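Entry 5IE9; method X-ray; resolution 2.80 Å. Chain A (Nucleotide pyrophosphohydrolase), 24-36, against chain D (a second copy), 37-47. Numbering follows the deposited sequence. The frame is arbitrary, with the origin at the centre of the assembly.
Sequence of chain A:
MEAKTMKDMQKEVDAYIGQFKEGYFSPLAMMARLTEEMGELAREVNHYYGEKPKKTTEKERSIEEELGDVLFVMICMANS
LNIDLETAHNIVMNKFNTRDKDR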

ATOM      1  N   TYR A  24      22.072   1.077  -3.697  1.00 85.45           N
ATOM      2  CA  TYR A  24      20.706   0.742  -3.301  1.00 84.64           C
ATOM      3  C   TYR A  24      20.212   1.563  -2.124  1.00 87.57           C
ATOM      4  O   TYR A  24      20.954   1.813  -1.172  1.00 89.03           O
ATOM      5  CB  TYR A  24      20.567  -0.757  -2.991  1.00 82.16           C
ATOM      6  CG  TYR A  24      20.628  -1.652  -4.211  1.00 79.28           C
ATOM      7  CD1 TYR A  24      19.581  -1.669  -5.144  1.00 77.29           C
ATOM      8  CD2 TYR A  24      21.731  -2.491  -4.436  1.00 78.76           C
ATOM      9  CE1 TYR A  24      19.632  -2.484  -6.268  1.00 75.83           C
ATOM     10  CE2 TYR A  24      21.786  -3.317  -5.554  1.00 77.22           C
ATOM     11  CZ  TYR A  24      20.735  -3.305  -6.464  1.00 75.97           C
ATOM     12  OH  TYR A  24      20.771  -4.111  -7.571  1.00 75.51           O
ATOM     13  N   PHE A  25      18.951   1.986  -2.220  1.00 89.85           N
ATOM     14  CA  PHE A  25      18.188   2.523  -1.096  1.00 93.39           C
ATOM     15  C   PHE A  25      18.187   1.474   0.022  1.00 93.19           C
ATOM     16  O   PHE A  25      18.123   0.273  -0.253  1.00 91.68           O
ATOM     17  CB  PHE A  25      16.729   2.768  -1.527  1.00 95.71           C
ATOM     18  CG  PHE A  25      16.335   4.225  -1.689  1.00100.29           C
ATOM     19  CD1 PHE A  25      16.687   5.202  -0.730  1.00104.95           C
ATOM     20  CD2 PHE A  25      15.534   4.620  -2.771  1.00100.25           C
ATOM     21  CE1 PHE A  25      16.280   6.539  -0.868  1.00107.16           C
ATOM     22  CE2 PHE A  25      15.134   5.955  -2.915  1.00104.02           C
ATOM     23  CZ  PHE A  25      15.504   6.915  -1.964  1.00106.19           C
ATOM     24  N   SER A  26      18.274   1.928   1.272  1.00 73.49           N
ATOM     25  CA  SER A  26      18.184   1.041   2.444  1.00 71.69           C
ATOM     26  C   SER A  26      16.807   0.366   2.471  1.00 69.22           C
ATOM     27  O   SER A  26      15.846   0.927   1.937  1.00 67.85           O
ATOM     28  CB  SER A  26      18.439   1.818   3.742  1.00 73.19           C
ATOM     29  OG  SER A  26      17.447   2.811   3.960  1.00 73.51           O
ATOM     30  N   PRO A  27      16.701  -0.842   3.069  1.00 69.26           N
ATOM     31  CA  PRO A  27      15.446  -1.609   2.981  1.00 68.08           C
ATOM     32  C   PRO A  27      14.166  -0.827   3.335  1.00 67.12           C
ATOM     33  O   PRO A  27      13.165  -0.952   2.627  1.00 67.80           O
ATOM     34  CB  PRO A  27      15.671  -2.783   3.946  1.00 69.50           C
ATOM     35  CG  PRO A  27      16.953  -2.493   4.656  1.00 70.87           C
ATOM     36  CD  PRO A  27      17.746  -1.604   3.770  1.00 70.58           C
ATOM     37  N   LEU A  28      14.211  -0.008   4.388  1.00 67.63           N
ATOM     38  CA  LEU A  28      13.044   0.768   4.831  1.00 66.29           C
ATOM     39  C   LEU A  28      12.653   1.884   3.840  1.00 65.58           C
ATOM     40  O   LEU A  28      11.465   2.181   3.653  1.00 66.06           O
ATOM     41  CB  LEU A  28      13.294   1.322   6.236  1.00 67.40           C
ATOM     42  CG  LEU A  28      12.216   1.296   7.327  1.00 68.87           C
ATOM     43  CD1 LEU A  28      11.371   0.029   7.341  1.00 67.84           C
ATOM     44  CD2 LEU A  28      12.886   1.495   8.680  1.00 71.87           C
ATOM     45  N   ALA A  29      13.663   2.482   3.212  1.00 65.87           N
ATOM     46  CA  ALA A  29      13.481   3.437   2.115  1.00 65.78           C
ATOM     47  C   ALA A  29      12.915   2.784   0.840  1.00 65.16           C
ATOM     48  O   ALA A  29      12.096   3.393   0.140  1.00 65.03           O
ATOM     49  CB  ALA A  29      14.791   4.136   1.819  1.00 66.54           C
ATOM     50  N   MET A  30      13.365   1.558   0.546  1.00 65.18           N
ATOM     51  CA  MET A  30      12.821   0.740  -0.545  1.00 65.29           C
ATOM     52  C   MET A  30      11.343   0.502  -0.349  1.00 62.18           C
ATOM     53  O   MET A  30      10.573   0.615  -1.297  1.00 61.71           O
ATOM     54  CB  MET A  30      13.490  -0.632  -0.606  1.00 69.20           C
ATOM     55  CG  MET A  30      14.917  -0.625  -1.093  1.00 74.60           C
ATOM     56  SD  MET A  30      14.945  -0.676  -2.879  1.00 78.44           S
ATOM     57  CE  MET A  30      16.705  -0.904  -3.124  1.00 82.46           C
ATOM     58  N   MET A  31      10.961   0.160   0.884  1.00 60.83           N
ATOM     59  CA  MET A  31       9.571  -0.114   1.218  1.00 59.00           C
ATOM     60  C   MET A  31       8.693   1.113   0.957  1.00 58.88           C
ATOM     61  O   MET A  31       7.583   0.975   0.438  1.00 59.53           O
ATOM     62  CB  MET A  31       9.443  -0.622   2.655  1.00 59.63           C
ATOM     63  CG  MET A  31       8.142  -1.352   2.938  1.00 59.75           C
ATOM     64  SD  MET A  31       7.943  -2.843   1.945  1.00 61.07           S
ATOM     65  CE  MET A  31       6.302  -2.595   1.271  1.00 58.81           C
ATOM     66  N   ALA A  32       9.213   2.300   1.283  1.00 59.58           N
ATOM     67  CA  ALA A  32       8.556   3.568   0.968  1.00 60.43           C
ATOM     68  C   ALA A  32       8.393   3.720  -0.539  1.00 60.54           C
ATOM     69  O   ALA A  32       7.295   4.036  -1.008  1.00 62.43           O
ATOM     70  CB  ALA A  32       9.325   4.743   1.552  1.00 62.43           C
ATOM     71  N   ARG A  33       9.475   3.464  -1.281  1.00 60.06           N
ATOM     72  CA  ARG A  33       9.478   3.476  -2.750  1.00 60.19           C
ATOM     73  C   ARG A  33       8.452   2.529  -3.350  1.00 58.55           C
ATOM     74  O   ARG A  33       7.720   2.897  -4.269  1.00 58.31           O
ATOM     75  CB  ARG A  33      10.872   3.135  -3.293  1.00 62.10           C
ATOM     76  CG  ARG A  33      11.835   4.312  -3.269  1.00 67.48           C
ATOM     77  CD  ARG A  33      11.861   5.114  -4.568  1.00 70.73           C
ATOM     78  NE  ARG A  33      10.624   5.022  -5.339  1.00 69.70           N
ATOM     79  CZ  ARG A  33      10.546   5.050  -6.664  1.00 72.50           C
ATOM     80  NH1 ARG A  33      11.638   5.178  -7.416  1.00 76.93           N
ATOM     81  NH2 ARG A  33       9.361   4.943  -7.238  1.00 70.99           N
ATOM     82  N   LEU A  34       8.407   1.315  -2.806  1.00 57.53           N
ATOM     83  CA  LEU A  34       7.459   0.288  -3.202  1.00 57.07           C
ATOM     84  C   LEU A  34       6.009   0.691  -2.944  1.00 57.16           C
ATOM     85  O   LEU A  34       5.128   0.388  -3.762  1.00 58.74           O
ATOM     86  CB  LEU A  34       7.782  -0.999  -2.460  1.00 57.09           C
ATOM     87  CG  LEU A  34       7.444  -2.371  -3.024  1.00 58.49           C
ATOM     88  CD1 LEU A  34       7.424  -2.454  -4.542  1.00 59.79           C
ATOM     89  CD2 LEU A  34       8.500  -3.304  -2.468  1.00 61.66           C
ATOM     90  N   THR A  35       5.766   1.374  -1.821  1.00 56.48           N
ATOM     91  CA  THR A  35       4.431   1.862  -1.479  1.00 56.65           C
ATOM     92  C   THR A  35       4.003   2.929  -2.481  1.00 57.83           C
ATOM     93  O   THR A  35       2.858   2.919  -2.936  1.00 59.57           O
ATOM     94  CB  THR A  35       4.369   2.387  -0.029  1.00 58.19           C
ATOM     95  OG1 THR A  35       4.779   1.348   0.865  1.00 58.95           O
ATOM     96  CG2 THR A  35       2.955   2.849   0.351  1.00 58.97           C
ATOM     97  N   GLU A  36       4.937   3.824  -2.819  1.00 58.60           N
ATOM     98  CA  GLU A  36       4.757   4.861  -3.842  1.00 60.67           C
ATOM     99  C   GLU A  36       4.378   4.301  -5.219  1.00 60.17           C
ATOM    100  O   GLU A  36       3.461   4.814  -5.856  1.00 61.66           O
ATOM    101  CB  GLU A  36       6.010   5.743  -3.944  1.00 62.16           C
ATOM    102  CG  GLU A  36       5.906   6.906  -4.920  1.00 65.02           C
ATOM    103  CD  GLU A  36       7.246   7.559  -5.218  1.00 68.88           C
ATOM    104  OE1 GLU A  36       8.252   7.166  -4.593  1.00 68.14           O
ATOM    105  OE2 GLU A  36       7.293   8.472  -6.081  1.00 73.19           O
TER
ATOM    106  N   GLU D  37      -3.479   7.058  -2.453  1.00 58.36           N
ATOM    107  CA  GLU D  37      -3.126   8.194  -1.601  1.00 59.99           C
ATOM    108  C   GLU D  37      -1.940   7.897  -0.712  1.00 59.67           C
ATOM    109  O   GLU D  37      -1.093   8.765  -0.492  1.00 60.66           O
ATOM    110  CB  GLU D  37      -4.314   8.689  -0.775  1.00 60.41           C
ATOM    111  CG  GLU D  37      -5.327   9.502  -1.567  1.00 63.39           C
ATOM    112  CD  GLU D  37      -4.706  10.563  -2.456  1.00 67.19           C
ATOM    113  OE1 GLU D  37      -3.827  11.331  -1.999  1.00 68.84           O
ATOM    114  OE2 GLU D  37      -5.110  10.627  -3.632  1.00 70.23           O
ATOM    115  N   MET D  38      -1.885   6.655  -0.231  1.00 59.66           N
ATOM    116  CA  MET D  38      -0.798   6.169   0.599  1.00 60.58           C
ATOM    117  C   MET D  38       0.558   6.286  -0.114  1.00 60.07           C
ATOM    118  O   MET D  38       1.574   6.596   0.519  1.00 59.71           O
ATOM    119  CB  MET D  38      -1.076   4.730   1.010  1.00 63.30           C
ATOM    120  CG  MET D  38      -0.516   4.336   2.365  1.00 69.13           C
ATOM    121  SD  MET D  38      -1.563   4.940   3.705  1.00 77.34           S
ATOM    122  CE  MET D  38      -0.709   6.422   4.198  1.00 75.50           C
ATOM    123  N   GLY D  39       0.552   6.068  -1.433  1.00 58.72           N
ATOM    124  CA  GLY D  39       1.757   6.133  -2.245  1.00 59.09           C
ATOM    125  C   GLY D  39       2.257   7.554  -2.357  1.00 60.72           C
ATOM    126  O   GLY D  39       3.470   7.803  -2.324  1.00 61.44           O
ATOM    127  N   GLU D  40       1.310   8.484  -2.485  1.00 60.93           N
ATOM    128  CA  GLU D  40       1.610   9.908  -2.507  1.00 62.04           C
ATOM    129  C   GLU D  40       2.169  10.376  -1.169  1.00 60.29           C
ATOM    130  O   GLU D  40       3.107  11.177  -1.139  1.00 62.27           O
ATOM    131  CB  GLU D  40       0.389  10.711  -2.909  1.00 65.42           C
ATOM    132  CG  GLU D  40       0.151  10.768  -4.408  1.00 70.84           C
ATOM    133  CD  GLU D  40      -0.862  11.832  -4.789  1.00 78.30           C
ATOM    134  OE1 GLU D  40      -1.767  12.137  -3.974  1.00 80.66           O
ATOM    135  OE2 GLU D  40      -0.759  12.376  -5.908  1.00 84.64           O
ATOM    136  N   LEU D  41       1.615   9.856  -0.072  1.00 57.43           N
ATOM    137  CA  LEU D  41       2.214  10.053   1.243  1.00 57.54           C
ATOM    138  C   LEU D  41       3.629   9.472   1.306  1.00 57.64           C
ATOM    139  O   LEU D  41       4.554  10.174   1.729  1.00 59.14           O
ATOM    140  CB  LEU D  41       1.335   9.503   2.378  1.00 56.42           C
ATOM    141  CG  LEU D  41       1.813   9.741   3.825  1.00 56.93           C
ATOM    142  CD1 LEU D  41       2.184  11.196   4.116  1.00 59.38           C
ATOM    143  CD2 LEU D  41       0.766   9.279   4.814  1.00 56.41           C
ATOM    144  N   ALA D  42       3.792   8.218   0.874  1.00 56.87           N
ATOM    145  CA  ALA D  42       5.101   7.546   0.863  1.00 58.81           C
ATOM    146  C   ALA D  42       6.164   8.344   0.114  1.00 62.18           C
ATOM    147  O   ALA D  42       7.292   8.487   0.612  1.00 63.13           O
ATOM    148  CB  ALA D  42       4.991   6.144   0.287  1.00 59.61           C
ATOM    149  N   ARG D  43       5.785   8.868  -1.062  1.00 64.31           N
ATOM    150  CA  ARG D  43       6.641   9.740  -1.860  1.00 68.16           C
ATOM    151  C   ARG D  43       7.119  10.912  -1.021  1.00 69.51           C
ATOM    152  O   ARG D  43       8.316  11.171  -0.967  1.00 72.10           O
ATOM    153  CB  ARG D  43       5.908  10.275  -3.093  1.00 71.74           C
ATOM    154  CG  ARG D  43       6.835  10.933  -4.113  1.00 77.42           C
ATOM    155  CD  ARG D  43       6.346  12.283  -4.629  1.00 83.68           C
ATOM    156  NE  ARG D  43       5.030  12.241  -5.275  1.00 86.20           N
ATOM    157  CZ  ARG D  43       3.922  12.811  -4.795  1.00 86.13           C
ATOM    158  NH1 ARG D  43       3.939  13.491  -3.651  1.00 85.73           N
ATOM    159  NH2 ARG D  43       2.785  12.702  -5.470  1.00 87.26           N
ATOM    160  N   GLU D  44       6.181  11.600  -0.363  1.00 68.73           N
ATOM    161  CA  GLU D  44       6.491  12.813   0.391  1.00 69.79           C
ATOM    162  C   GLU D  44       7.375  12.514   1.602  1.00 68.61           C
ATOM    163  O   GLU D  44       8.343  13.228   1.843  1.00 71.68           O
ATOM    164  CB  GLU D  44       5.220  13.567   0.784  1.00 70.49           C
ATOM    165  N   VAL D  45       7.063  11.443   2.331  1.00 66.32           N
ATOM    166  CA  VAL D  45       7.886  10.992   3.465  1.00 66.15           C
ATOM    167  C   VAL D  45       9.324  10.699   3.011  1.00 68.70           C
ATOM    168  O   VAL D  45      10.265  11.213   3.610  1.00 71.18           O
ATOM    169  CB  VAL D  45       7.255   9.786   4.213  1.00 63.61           C
ATOM    170  CG1 VAL D  45       8.203   9.215   5.261  1.00 63.28           C
ATOM    171  CG2 VAL D  45       5.942  10.193   4.864  1.00 62.81           C
ATOM    172  N   ASN D  46       9.481   9.913   1.942  1.00 69.47           N
ATOM    173  CA  ASN D  46      10.803   9.639   1.353  1.00 73.49           C
ATOM    174  C   ASN D  46      11.576  10.901   0.922  1.00 76.60           C
ATOM    175  O   ASN D  46      12.778  11.001   1.163  1.00 78.34           O
ATOM    176  CB  ASN D  46      10.687   8.661   0.173  1.00 74.35           C
ATOM    177  CG  ASN D  46      11.804   7.618   0.147  1.00 77.57           C
ATOM    178  OD1 ASN D  46      11.655   6.571  -0.483  1.00 80.58           O
ATOM    179  ND2 ASN D  46      12.919   7.892   0.821  1.00 79.15           N
ATOM    180  N   HIS D  47      10.873  11.850   0.300  1.00 78.37           N
ATOM    181  CA  HIS D  47      11.437  13.124  -0.151  1.00 83.10           C
ATOM    182  C   HIS D  47      12.036  13.916   1.017  1.00 84.00           C
ATOM    183  O   HIS D  47      13.171  14.385   0.936  1.00 85.99           O
ATOM    184  CB  HIS D  47      10.359  13.942  -0.885  1.00 87.39           C
ATOM    185  CG  HIS D  47      10.833  15.272  -1.400  1.00 95.31           C
ATOM    186  ND1 HIS D  47      10.680  16.444  -0.689  1.00 97.70           N
ATOM    187  CD2 HIS D  47      11.445  15.614  -2.560  1.00 99.94           C
ATOM    188  CE1 HIS D  47      11.186  17.448  -1.383  1.00103.16           C
ATOM    189  NE2 HIS D  47      11.656  16.971  -2.524  1.00104.49           N
TER

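The two helices, running 144° apart in N-to-C direction, come so close at one point that backbone meets backbone: the CA atoms of A:Glu36 and D:Gly39 lie 3.6 Å apart, and A:Glu36 CA makes a CA-H...O contact of 3.6 Å with D:Gly39 O. Glycine suits this position because a CB would point sideways and sit only 3.0 Å from A:Thr35 O and 3.1 Å from A:Glu36 O, tight on both counts. Without it, A:Thr35 O rests 3.5 Å from D:Gly39 CA.

One turn along, small residues continue the rule. A:Ala32 and D:Ala42 both point toward the partner helix, and D:Ala42 CB packs 3.4 Å from A:Ala32 O and 3.8 Å from A:Thr35 CB. A:Thr35 is buried without stranding its hydroxyl, since OG1 donates to A:Met31 O at 2.9 Å in its own helix, while CG2 lies 4.0 Å from D:Met38 O.

Longer side chains add to the contact on both helices. D:Asn46 points toward chain A and has the largest covered area, lying against A:Ala29, A:Ala32, A:Arg33 and A:Phe25. A:Glu36 OE2 approaches D:Arg43 CG at 3.2 Å, yet each charge is paired within its own helix: A:Arg33 NE to A:Glu36 OE1, 3.3 Å, and D:Arg43 NH2 to D:Glu40 OE2, 3.6 Å. Close packing, rather than any clear cross-helix hydrogen bond, dominates.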